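Local structure of deferrochelatase (Vibrio cholerae, 5DE0) at residues Leu20-Lys25 and Tyr112-Gly117; Gly65-Ser68 and Ser74-Glu77; Ala192-Glu195 and Thr201-Asp204; His254-Phe259 and Gly286-Ala291. The protein binds heme b and, as a member of the dye-decolorizing peroxidase family, probably uses hydrogen peroxide to oxidise dyes and other substrates. All blocks are in the same frame, centred on the assembly; numbering follows the deposited sequence.

Contact 1 of 4, residues Leu20-Lys25 and Tyr112-Gly117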
loop_
_atom_site.group_PDB
_atom_site.type_symbol
_atom_site.label_atom_id
_atom_site.label_comp_id
_atom_site.label_asym_id
_atom_site.label_seq_id
_atom_site.Cartn_x
_atom_site.Cartn_y
_atom_site.Cartn_z
ATOM N N LEU B 20 4.954 -6.154 6.418
ATOM C CA LEU B 20 3.566 -6.217 6.849
ATOM C C LEU B 20 3.476 -6.237 8.369
ATOM O O LEU B 20 4.122 -7.051 9.027
ATOM C CB LEU B 20 2.874 -7.453 6.272
ATOM C CG LEU B 20 1.501 -7.777 6.865
ATOM C CD1 LEU B 20 0.513 -6.661 6.571
ATOM C CD2 LEU B 20 0.989 -9.110 6.342
ATOM N N TYR B 21 2.675 -5.333 8.922
ATOM C CA TYR B 21 2.448 -5.297 10.360
ATOM C C TYR B 21 0.956 -5.366 10.653
ATOM O O TYR B 21 0.231 -4.392 10.442
ATOM C CB TYR B 21 3.036 -4.030 10.977
ATOM C CG TYR B 21 4.401 -3.639 10.459
ATOM C CD1 TYR B 21 5.557 -4.153 11.030
ATOM C CD2 TYR B 21 4.532 -2.735 9.410
ATOM C CE1 TYR B 21 6.806 -3.785 10.566
ATOM C CE2 TYR B 21 5.775 -2.360 8.941
ATOM C CZ TYR B 21 6.909 -2.885 9.523
ATOM O OH TYR B 21 8.151 -2.514 9.055
ATOM N N THR B 22 0.502 -6.512 11.150
ATOM C CA THR B 22 -0.920 -6.725 11.375
ATOM C C THR B 22 -1.252 -6.912 12.855
ATOM O O THR B 22 -0.692 -7.781 13.526
ATOM C CB THR B 22 -1.424 -7.949 10.586
ATOM O OG1 THR B 22 -1.184 -7.747 9.189
ATOM C CG2 THR B 22 -2.914 -8.155 10.809
ATOM N N LEU B 23 -2.160 -6.079 13.354
ATOM C CA LEU B 23 -2.681 -6.222 14.707
ATOM C C LEU B 23 -4.111 -6.747 14.635
ATOM O O LEU B 23 -4.953 -6.170 13.949
ATOM C CB LEU B 23 -2.637 -4.888 15.455
ATOM C CG LEU B 23 -1.274 -4.202 15.592
ATOM C CD1 LEU B 23 -1.384 -2.956 16.461
ATOM C CD2 LEU B 23 -0.245 -5.158 16.161
ATOM N N LEU B 24 -4.388 -7.841 15.337
ATOM C CA LEU B 24 -5.722 -8.430 15.289
ATOM C C LEU B 24 -6.225 -8.856 16.666
ATOM O O LEU B 24 -5.446 -9.054 17.599
ATOM C CB LEU B 24 -5.742 -9.624 14.325
ATOM C CG LEU B 24 -4.826 -10.822 14.593
ATOM C CD1 LEU B 24 -5.550 -11.902 15.381
ATOM C CD2 LEU B 24 -4.279 -11.387 13.289
ATOM N N LYS B 25 -7.542 -8.984 16.779
ATOM C CA LYS B 25 -8.182 -9.413 18.013
ATOM C C LYS B 25 -8.878 -10.749 17.778
ATOM O O LYS B 25 -9.495 -10.953 16.733
ATOM C CB LYS B 25 -9.183 -8.360 18.494
ATOM C CG LYS B 25 -9.756 -8.610 19.877
ATOM C CD LYS B 25 -8.787 -8.184 20.970
ATOM C CE LYS B 25 -9.366 -8.460 22.351
ATOM N NZ LYS B 25 -8.416 -8.107 23.442
ATOM N N TYR B 112 -0.461 -11.771 0.133
ATOM C CA TYR B 112 -0.831 -13.170 -0.065
ATOM C C TYR B 112 -0.699 -13.976 1.221
ATOM O O TYR B 112 -1.540 -14.821 1.518
ATOM C CB TYR B 112 0.020 -13.813 -1.165
ATOM C CG TYR B 112 -0.197 -15.306 -1.304
ATOM C CD1 TYR B 112 -1.289 -15.806 -2.002
ATOM C CD2 TYR B 112 0.689 -16.215 -0.733
ATOM C CE1 TYR B 112 -1.494 -17.169 -2.130
ATOM C CE2 TYR B 112 0.492 -17.578 -0.855
ATOM C CZ TYR B 112 -0.600 -18.051 -1.553
ATOM O OH TYR B 112 -0.798 -19.408 -1.674
ATOM N N THR B 113 0.364 -13.717 1.976
ATOM C CA THR B 113 0.615 -14.449 3.214
ATOM C C THR B 113 -0.496 -14.204 4.229
ATOM O O THR B 113 -0.927 -15.123 4.926
ATOM C CB THR B 113 1.970 -14.058 3.836
ATOM O OG1 THR B 113 3.022 -14.353 2.910
ATOM C CG2 THR B 113 2.211 -14.825 5.129
ATOM N N LEU B 114 -0.968 -12.964 4.297
ATOM C CA LEU B 114 -2.028 -12.612 5.231
ATOM C C LEU B 114 -3.377 -13.163 4.779
ATOM O O LEU B 114 -4.114 -13.732 5.581
ATOM C CB LEU B 114 -2.113 -11.094 5.403
ATOM C CG LEU B 114 -3.175 -10.614 6.395
ATOM C CD1 LEU B 114 -2.963 -11.256 7.758
ATOM C CD2 LEU B 114 -3.162 -9.099 6.505
ATOM N N ARG B 115 -3.695 -12.996 3.497
ATOM C CA ARG B 115 -4.971 -13.473 2.963
ATOM C C ARG B 115 -5.087 -14.989 3.069
ATOM O O ARG B 115 -6.085 -15.511 3.562
ATOM C CB ARG B 115 -5.150 -13.041 1.504
ATOM C CG ARG B 115 -6.501 -13.440 0.916
ATOM C CD ARG B 115 -6.655 -13.015 -0.538
ATOM N NE ARG B 115 -5.796 -13.780 -1.439
ATOM C CZ ARG B 115 -5.846 -13.701 -2.767
ATOM N NH1 ARG B 115 -6.718 -12.892 -3.354
ATOM N NH2 ARG B 115 -5.026 -14.435 -3.508
ATOM N N LYS B 116 -4.058 -15.689 2.605
ATOM C CA LYS B 116 -4.034 -17.147 2.642
ATOM C C LYS B 116 -3.908 -17.669 4.071
ATOM O O LYS B 116 -4.484 -18.700 4.420
ATOM C CB LYS B 116 -2.879 -17.678 1.786
ATOM C CG LYS B 116 -2.743 -19.188 1.762
ATOM C CD LYS B 116 -3.912 -19.836 1.045
ATOM C CE LYS B 116 -3.701 -21.334 0.897
ATOM N NZ LYS B 116 -4.829 -21.978 0.168
ATOM N N GLY B 117 -3.156 -16.946 4.895
ATOM C CA GLY B 117 -2.882 -17.372 6.256
ATOM C C GLY B 117 -4.075 -17.348 7.195
ATOM O O GLY B 117 -4.147 -18.143 8.129
#

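Contact 2 of 4, residues Gly65-Ser68 and Ser74-Glu77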
loop_
_atom_site.group_PDB
_atom_site.type_symbol
_atom_site.label_atom_id
_atom_site.label_comp_id
_atom_site.label_asym_id
_atom_site.label_seq_id
_atom_site.Cartn_x
_atom_site.Cartn_y
_atom_site.Cartn_z
ATOM N N GLY B 65 -2.552 -9.841 27.584
ATOM C CA GLY B 65 -3.920 -10.272 27.800
ATOM C C GLY B 65 -4.242 -11.601 27.144
ATOM O O GLY B 65 -4.933 -12.435 27.732
ATOM N N PHE B 66 -3.739 -11.809 25.932
ATOM C CA PHE B 66 -4.009 -13.043 25.206
ATOM C C PHE B 66 -3.143 -14.194 25.705
ATOM O O PHE B 66 -3.483 -15.362 25.511
ATOM C CB PHE B 66 -3.793 -12.837 23.703
ATOM C CG PHE B 66 -4.228 -14.010 22.860
ATOM C CD1 PHE B 66 -5.563 -14.169 22.519
ATOM C CD2 PHE B 66 -3.306 -14.947 22.401
ATOM C CE1 PHE B 66 -5.978 -15.249 21.743
ATOM C CE2 PHE B 66 -3.718 -16.027 21.624
ATOM C CZ PHE B 66 -5.054 -16.175 21.297
ATOM N N TRP B 67 -2.020 -13.868 26.334
ATOM C CA TRP B 67 -1.114 -14.900 26.812
ATOM C C TRP B 67 -1.722 -15.681 27.979
ATOM O O TRP B 67 -1.309 -16.803 28.260
ATOM C CB TRP B 67 0.229 -14.291 27.220
ATOM C CG TRP B 67 1.358 -15.275 27.126
ATOM C CD1 TRP B 67 1.628 -16.296 27.990
ATOM C CD2 TRP B 67 2.360 -15.346 26.102
ATOM N NE1 TRP B 67 2.734 -16.994 27.573
ATOM C CE2 TRP B 67 3.203 -16.431 26.416
ATOM C CE3 TRP B 67 2.625 -14.596 24.955
ATOM C CZ2 TRP B 67 4.298 -16.783 25.615
ATOM C CZ3 TRP B 67 3.704 -14.944 24.169
ATOM C CH2 TRP B 67 4.528 -16.026 24.498
ATOM N N SER B 68 -2.703 -15.087 28.651
ATOM C CA SER B 68 -3.386 -15.755 29.748
ATOM C C SER B 68 -4.073 -17.029 29.271
ATOM O O SER B 68 -4.179 -18.000 30.017
ATOM C CB SER B 68 -4.402 -14.817 30.383
ATOM O OG SER B 68 -3.750 -13.718 30.982
ATOM N N SER B 74 3.517 -16.888 31.232
ATOM C CA SER B 74 3.828 -15.672 30.500
ATOM C C SER B 74 5.244 -15.204 30.810
ATOM O O SER B 74 5.770 -15.484 31.888
ATOM C CB SER B 74 2.823 -14.569 30.833
ATOM O OG SER B 74 3.151 -13.941 32.058
ATOM N N PRO B 75 5.871 -14.498 29.850
ATOM C CA PRO B 75 7.182 -13.874 30.060
ATOM C C PRO B 75 7.155 -12.933 31.256
ATOM O O PRO B 75 6.169 -12.212 31.435
ATOM C CB PRO B 75 7.420 -13.099 28.758
ATOM C CG PRO B 75 6.582 -13.811 27.746
ATOM C CD PRO B 75 5.370 -14.259 28.484
ATOM N N PRO B 76 8.222 -12.947 32.068
ATOM C CA PRO B 76 8.319 -12.182 33.318
ATOM C C PRO B 76 8.003 -10.694 33.162
ATOM O O PRO B 76 7.365 -10.108 34.039
ATOM C CB PRO B 76 9.785 -12.374 33.731
ATOM C CG PRO B 76 10.176 -13.682 33.141
ATOM C CD PRO B 76 9.433 -13.749 31.817
ATOM N N GLU B 77 8.435 -10.097 32.055
ATOM C CA GLU B 77 8.316 -8.653 31.867
ATOM C C GLU B 77 7.140 -8.248 30.978
ATOM O O GLU B 77 6.888 -7.059 30.777
ATOM C CB GLU B 77 9.614 -8.093 31.277
ATOM C CG GLU B 77 10.872 -8.520 32.013
ATOM C CD GLU B 77 12.117 -7.866 31.448
ATOM O OE1 GLU B 77 12.060 -6.664 31.119
ATOM O OE2 GLU B 77 13.148 -8.559 31.321
#

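Contact 3 of 4, residues Ala192-Glu195 and Thr201-Asp204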
loop_
_atom_site.group_PDB
_atom_site.type_symbol
_atom_site.label_atom_id
_atom_site.label_comp_id
_atom_site.label_asym_id
_atom_site.label_seq_id
_atom_site.Cartn_x
_atom_site.Cartn_y
_atom_site.Cartn_z
ATOM N N ALA B 192 18.763 23.165 9.690
ATOM C CA ALA B 192 19.438 23.212 10.982
ATOM C C ALA B 192 18.466 22.955 12.128
ATOM O O ALA B 192 18.779 22.218 13.061
ATOM C CB ALA B 192 20.131 24.552 11.167
ATOM N N ALA B 193 17.287 23.567 12.046
ATOM C CA ALA B 193 16.259 23.413 13.071
ATOM C C ALA B 193 15.755 21.975 13.146
ATOM O O ALA B 193 15.532 21.439 14.234
ATOM C CB ALA B 193 15.105 24.366 12.806
ATOM N N GLN B 194 15.572 21.357 11.982
ATOM C CA GLN B 194 15.124 19.971 11.916
ATOM C C GLN B 194 16.168 19.040 12.518
ATOM O O GLN B 194 15.832 18.045 13.158
ATOM C CB GLN B 194 14.829 19.563 10.471
ATOM C CG GLN B 194 13.587 20.212 9.873
ATOM C CD GLN B 194 13.180 19.577 8.553
ATOM O OE1 GLN B 194 13.921 18.777 7.980
ATOM N NE2 GLN B 194 11.994 19.926 8.068
ATOM N N GLU B 195 17.438 19.373 12.313
ATOM C CA GLU B 195 18.530 18.579 12.862
ATOM C C GLU B 195 18.593 18.714 14.378
ATOM O O GLU B 195 19.080 17.819 15.068
ATOM C CB GLU B 195 19.862 18.990 12.235
ATOM C CG GLU B 195 19.988 18.608 10.772
ATOM C CD GLU B 195 21.298 19.055 10.163
ATOM O OE1 GLU B 195 22.118 19.653 10.890
ATOM O OE2 GLU B 195 21.508 18.807 8.958
ATOM N N THR B 201 22.456 14.968 11.749
ATOM C CA THR B 201 22.473 15.650 10.463
ATOM C C THR B 201 21.511 14.946 9.511
ATOM O O THR B 201 21.324 13.736 9.596
ATOM C CB THR B 201 23.890 15.682 9.858
ATOM O OG1 THR B 201 24.845 15.965 10.887
ATOM C CG2 THR B 201 23.993 16.746 8.781
ATOM N N LYS B 202 20.897 15.704 8.610
ATOM C CA LYS B 202 19.880 15.145 7.721
ATOM C C LYS B 202 20.446 14.385 6.510
ATOM O O LYS B 202 20.012 13.265 6.242
ATOM C CB LYS B 202 18.930 16.252 7.248
ATOM C CG LYS B 202 17.707 15.750 6.506
ATOM C CD LYS B 202 16.697 16.864 6.295
ATOM C CE LYS B 202 15.425 16.340 5.655
ATOM N NZ LYS B 202 14.357 17.374 5.577
ATOM N N PRO B 203 21.408 14.972 5.770
ATOM C CA PRO B 203 21.855 14.221 4.589
ATOM C C PRO B 203 22.683 12.973 4.900
ATOM O O PRO B 203 22.525 11.972 4.203
ATOM C CB PRO B 203 22.700 15.246 3.826
ATOM C CG PRO B 203 23.175 16.187 4.867
ATOM C CD PRO B 203 22.043 16.301 5.837
ATOM N N ASP B 204 23.546 13.022 5.912
ATOM C CA ASP B 204 24.455 11.902 6.161
ATOM C C ASP B 204 24.307 11.276 7.548
ATOM O O ASP B 204 25.083 10.393 7.917
ATOM C CB ASP B 204 25.910 12.339 5.947
ATOM C CG ASP B 204 26.262 13.610 6.698
ATOM O OD1 ASP B 204 25.510 14.000 7.615
ATOM O OD2 ASP B 204 27.304 14.216 6.372
#

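Contact 4 of 4, residues His254-Phe259 and Gly286-Ala291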
loop_
_atom_site.group_PDB
_atom_site.type_symbol
_atom_site.label_atom_id
_atom_site.label_comp_id
_atom_site.label_asym_id
_atom_site.label_seq_id
_atom_site.Cartn_x
_atom_site.Cartn_y
_atom_site.Cartn_z
ATOM N N HIS B 254 15.530 -7.829 24.193
ATOM C CA HIS B 254 15.639 -8.938 25.137
ATOM C C HIS B 254 14.949 -8.615 26.457
ATOM O O HIS B 254 14.655 -9.507 27.251
ATOM C CB HIS B 254 17.109 -9.288 25.386
ATOM C CG HIS B 254 17.851 -8.255 26.176
ATOM N ND1 HIS B 254 18.476 -7.175 25.589
ATOM C CD2 HIS B 254 18.072 -8.136 27.507
ATOM C CE1 HIS B 254 19.047 -6.437 26.523
ATOM N NE2 HIS B 254 18.817 -6.999 27.697
ATOM N N THR B 255 14.700 -7.330 26.685
ATOM C CA THR B 255 13.995 -6.883 27.878
ATOM C C THR B 255 13.043 -5.744 27.534
ATOM O O THR B 255 13.385 -4.839 26.775
ATOM C CB THR B 255 14.974 -6.429 28.985
ATOM O OG1 THR B 255 14.240 -5.827 30.057
ATOM C CG2 THR B 255 15.982 -5.425 28.443
ATOM N N LEU B 256 11.839 -5.802 28.093
ATOM C CA LEU B 256 10.823 -4.789 27.834
ATOM C C LEU B 256 11.175 -3.480 28.537
ATOM O O LEU B 256 10.615 -2.426 28.235
ATOM C CB LEU B 256 9.450 -5.294 28.285
ATOM C CG LEU B 256 8.210 -4.463 27.946
ATOM C CD1 LEU B 256 7.096 -5.369 27.444
ATOM C CD2 LEU B 256 7.745 -3.663 29.155
ATOM N N HIS B 257 12.119 -3.562 29.469
ATOM C CA HIS B 257 12.548 -2.412 30.257
ATOM C C HIS B 257 13.045 -1.259 29.387
ATOM O O HIS B 257 12.800 -0.093 29.695
ATOM C CB HIS B 257 13.643 -2.835 31.240
ATOM C CG HIS B 257 14.122 -1.730 32.126
ATOM N ND1 HIS B 257 13.326 -1.150 33.092
ATOM C CD2 HIS B 257 15.317 -1.097 32.195
ATOM C CE1 HIS B 257 14.010 -0.209 33.716
ATOM N NE2 HIS B 257 15.221 -0.155 33.190
ATOM N N ASN B 258 13.738 -1.592 28.303
ATOM C CA ASN B 258 14.266 -0.588 27.386
ATOM C C ASN B 258 13.164 0.211 26.703
ATOM O O ASN B 258 13.276 1.426 26.556
ATOM C CB ASN B 258 15.161 -1.246 26.337
ATOM C CG ASN B 258 16.452 -1.774 26.927
ATOM O OD1 ASN B 258 16.634 -1.779 28.145
ATOM N ND2 ASN B 258 17.355 -2.227 26.067
ATOM N N PHE B 259 12.103 -0.477 26.287
ATOM C CA PHE B 259 10.947 0.178 25.681
ATOM C C PHE B 259 10.344 1.194 26.645
ATOM O O PHE B 259 10.118 2.354 26.294
ATOM C CB PHE B 259 9.876 -0.846 25.285
ATOM C CG PHE B 259 10.326 -1.840 24.254
ATOM C CD1 PHE B 259 11.363 -1.545 23.386
ATOM C CD2 PHE B 259 9.703 -3.074 24.154
ATOM C CE1 PHE B 259 11.771 -2.464 22.436
ATOM C CE2 PHE B 259 10.105 -3.995 23.207
ATOM C CZ PHE B 259 11.139 -3.690 22.349
ATOM N N GLY B 286 -0.661 1.535 19.924
ATOM C CA GLY B 286 0.394 1.215 20.870
ATOM C C GLY B 286 0.137 -0.120 21.540
ATOM O O GLY B 286 -0.946 -0.348 22.080
ATOM N N ALA B 287 1.131 -1.004 21.514
ATOM C CA ALA B 287 0.959 -2.340 22.071
ATOM C C ALA B 287 2.281 -3.030 22.392
ATOM O O ALA B 287 3.282 -2.833 21.705
ATOM C CB ALA B 287 0.150 -3.197 21.117
ATOM N N TYR B 288 2.267 -3.839 23.447
ATOM C CA TYR B 288 3.398 -4.691 23.794
ATOM C C TYR B 288 3.088 -6.138 23.435
ATOM O O TYR B 288 1.947 -6.586 23.554
ATOM C CB TYR B 288 3.728 -4.586 25.287
ATOM C CG TYR B 288 4.509 -3.351 25.685
ATOM C CD1 TYR B 288 5.482 -2.818 24.850
ATOM C CD2 TYR B 288 4.276 -2.725 26.901
ATOM C CE1 TYR B 288 6.201 -1.693 25.218
ATOM C CE2 TYR B 288 4.986 -1.599 27.276
ATOM C CZ TYR B 288 5.947 -1.088 26.432
ATOM O OH TYR B 288 6.654 0.033 26.804
ATOM N N PHE B 289 4.108 -6.866 22.997
ATOM C CA PHE B 289 3.968 -8.280 22.687
ATOM C C PHE B 289 5.189 -9.060 23.152
ATOM O O PHE B 289 6.190 -8.481 23.573
ATOM C CB PHE B 289 3.784 -8.499 21.184
ATOM C CG PHE B 289 2.597 -7.792 20.597
ATOM C CD1 PHE B 289 2.732 -6.526 20.052
ATOM C CD2 PHE B 289 1.353 -8.401 20.568
ATOM C CE1 PHE B 289 1.642 -5.876 19.501
ATOM C CE2 PHE B 289 0.262 -7.755 20.019
ATOM C CZ PHE B 289 0.407 -6.491 19.486
ATOM N N PHE B 290 5.098 -10.381 23.072
ATOM C CA PHE B 290 6.276 -11.224 23.166
ATOM C C PHE B 290 6.272 -12.228 22.022
ATOM O O PHE B 290 5.343 -13.026 21.883
ATOM C CB PHE B 290 6.343 -11.949 24.508
ATOM C CG PHE B 290 7.594 -12.757 24.693
ATOM C CD1 PHE B 290 7.628 -14.105 24.366
ATOM C CD2 PHE B 290 8.738 -12.167 25.197
ATOM C CE1 PHE B 290 8.783 -14.846 24.541
ATOM C CE2 PHE B 290 9.894 -12.900 25.374
ATOM C CZ PHE B 290 9.917 -14.243 25.047
ATOM N N ALA B 291 7.309 -12.175 21.198
ATOM C CA ALA B 291 7.461 -13.129 20.113
ATOM C C ALA B 291 8.307 -14.297 20.593
ATOM O O ALA B 291 9.516 -14.161 20.769
ATOM C CB ALA B 291 8.087 -12.472 18.897
#

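Contact 1 of 4, residues Leu20-Lys25 and Tyr112-Gly117
Leu20 and Thr22 of strand 18-26 meet Leu114 of helix 108-117 where the helix packs on the antiparallel sheet of a ferredoxin-like fold. The helix links strands 98-104 and 125-134, and strand 18-26 runs between those two, so the contact lies under the helix of a split beta-alpha-beta unit. Around it, Leu20 also touches Tyr132 and Thr22 touches Ile127, both on strand 125-134, while Leu114 also packs on Val241 of the second subunit. The apolar part joins two leucines whose side chains cross at about a right angle, with Leu20 CD2 3.8 Å from Leu114 CB. Leu114 has CG anti to the backbone N (chi1 -179°), which carries its branched end toward the strand. The flexible, branched end of leucine suits both places: Leu20 presents CD2 to Leu114, while Leu114 turns CB and CD2 to the strand. No hydrogen bond crosses the interface. The remaining pair mixes polar and apolar atoms, Thr22 and Leu114 reaching toward each other tip to tip. Threonine, beta-branched, fits a strand, but here its hydroxyl is buried without a hydrogen-bond partner in the model: Thr22 OG1 faces the methyl Leu114 CD2 at 3.6 Å.

Contact 2 of 4, residues Gly65-Ser68 and Ser74-Glu77
The indole of Trp67 carries Pro75 over one face, while Ser74 approaches the pyrrole side obliquely. Pro75 CD stands 3.7 Å above the ring plane, and its distance to the centroid of the five-membered ring is 3.9 Å, a CH-pi contact only 18° off the normal. Phe70 also meets the indole, in an edge-to-face pair. This CH-pi packing of proline on tryptophan belongs to the connection in the N-terminal ferredoxin-like domain that leaves strand 57-62 through the short helix 64-67 and then turns back on itself. Proline suits such a face: its ring is rigid, and CD, bonded to the amide nitrogen, probably carries slightly positive hydrogens that favour the pi cloud. The two side chains come from opposite directions, tryptophan reaching out of the helical turn with CG roughly anti to the backbone N (chi1 -154°) and proline meeting it from the returning loop.

The chain stays close at Ser74 as well, where Trp67 CD1 and Ser74 CB are 3.5 Å apart; a small residue suits this near approach. Polar bonds lie just beside the contact. Ser74 OG has a weak hydrogen bond to Lys64 NZ, and the indole N-H is taken up by Ala73 O, which ties the tryptophan to the loop one residue before Ser74. Immediately after that carbonyl, Ser74 CA lies 3.4 Å from Trp67 NE1.

Contact 3 of 4, residues Ala192-Glu195 and Thr201-Asp204
Thr201, in the loop that follows helix 191-198, lies alongside Glu195 with the two side chains pointing the same way. Its methyl does the touching: Thr201 CG2 is 3.2 Å from Glu195 OE2. The hydroxyl on the other branch is engaged within the loop, hydrogen-bonded to Val206 O, so the threonine serves both neighbours with different branches.

Lys202 makes both hydrogen bonds of the contact. Its backbone N donates to Glu195 OE2 at 3.2 Å, nearly straight at 164°, but the donor stands above the carboxylate plane, 48° out of it. A long, extended glutamate is well suited to reach across from the helix and hold a main-chain N-H of the loop. Lysine, for its part, runs fully stretched away from the backbone, its CG anti to N (chi1 -171°), until Lys202 NZ meets Gln194 OE1 at 2.8 Å. This donor lies in the carbonyl plane and uses a lone pair of the amide oxygen. The ammonium also makes a weak bond to Thr143 O, while the other arm of the amide, NE2, donates to Trp186 O, so partners on both arms fix its rotation. The Lys202 side chain is about 9 Å from the bound heme.

Pro203 adds a marginal touch, its CD 4.0 Å from Glu195 OE2. The two hydrogen bonds pin the loop back onto the helix that precedes it: side chains of a helix tie down the loop that follows, at the surface of the C-terminal domain of this DyP-type peroxidase.

Contact 4 of 4, residues His254-Phe259 and Gly286-Ala291
In the C-terminal ferredoxin-like domain, a split beta-alpha-beta unit runs from strand 247-253 through helix 257-266 to strand 281-291, and the entry to its helix meets its second strand where Leu256 and Phe259 close on Tyr288. Leu256 supplies a methyl to the phenol ring: Leu256 CD1 lies 3.9 Å from the ring centroid, 18° off the normal, a CH-pi contact offset toward the rim at Tyr288 CG. The second methyl follows the same ring, with Leu256 CD2 3.9 Å from Tyr288 CE2, so a branched leucine covers more of the ring than one methyl could. Phe259 slides past the tyrosine in the opposite direction. Its CB approaches obliquely, 3.8 Å from Tyr288 CE1 and 3.7 Å from Tyr288 OH. Tyrosine suits this strand position because its long flat ring, with CG anti to the carbonyl carbon (chi1 -79°), spans both Leu256 and Phe259.

The turn before the helix is held by a capping bond, His257 N donating to Thr255 OG1 at 3.2 Å, a role threonine can fill because its hydroxyl accepts the N-H. Between the two strands of the unit, 247-253 and 281-291, runs strand 172-181, where Met175 touches both Phe259 and Tyr288 and Tyr173 touches Leu256; Phe259 also rests on Ala251 and Cys253 of strand 247-253.

Overall arrangement
Contacts 1 and 4 both set the helix of a split beta-alpha-beta unit against its sheet, but on different strands: the intervening one in contact 1, the second strand of the unit in contact 4. The two sheets meet between them at Leu23 CD2 and Phe289 CZ, 3.6 Å apart. Contact 2, its centre 11 Å from that of contact 4, joins the N-terminal half to the C-terminal one: Pro75 CG packs on Phe290 CG at 3.4 Å, and Glu77 OE1 probably hydrogen-bonds Thr255 OG1 at 2.6 Å. Contact 3 stands apart, its centre about 30 Å from the centre of contact 4. The heme is about 6 Å from the side chain of Phe259 in contact 4 and about 9 Å from that of Lys202 in contact 3.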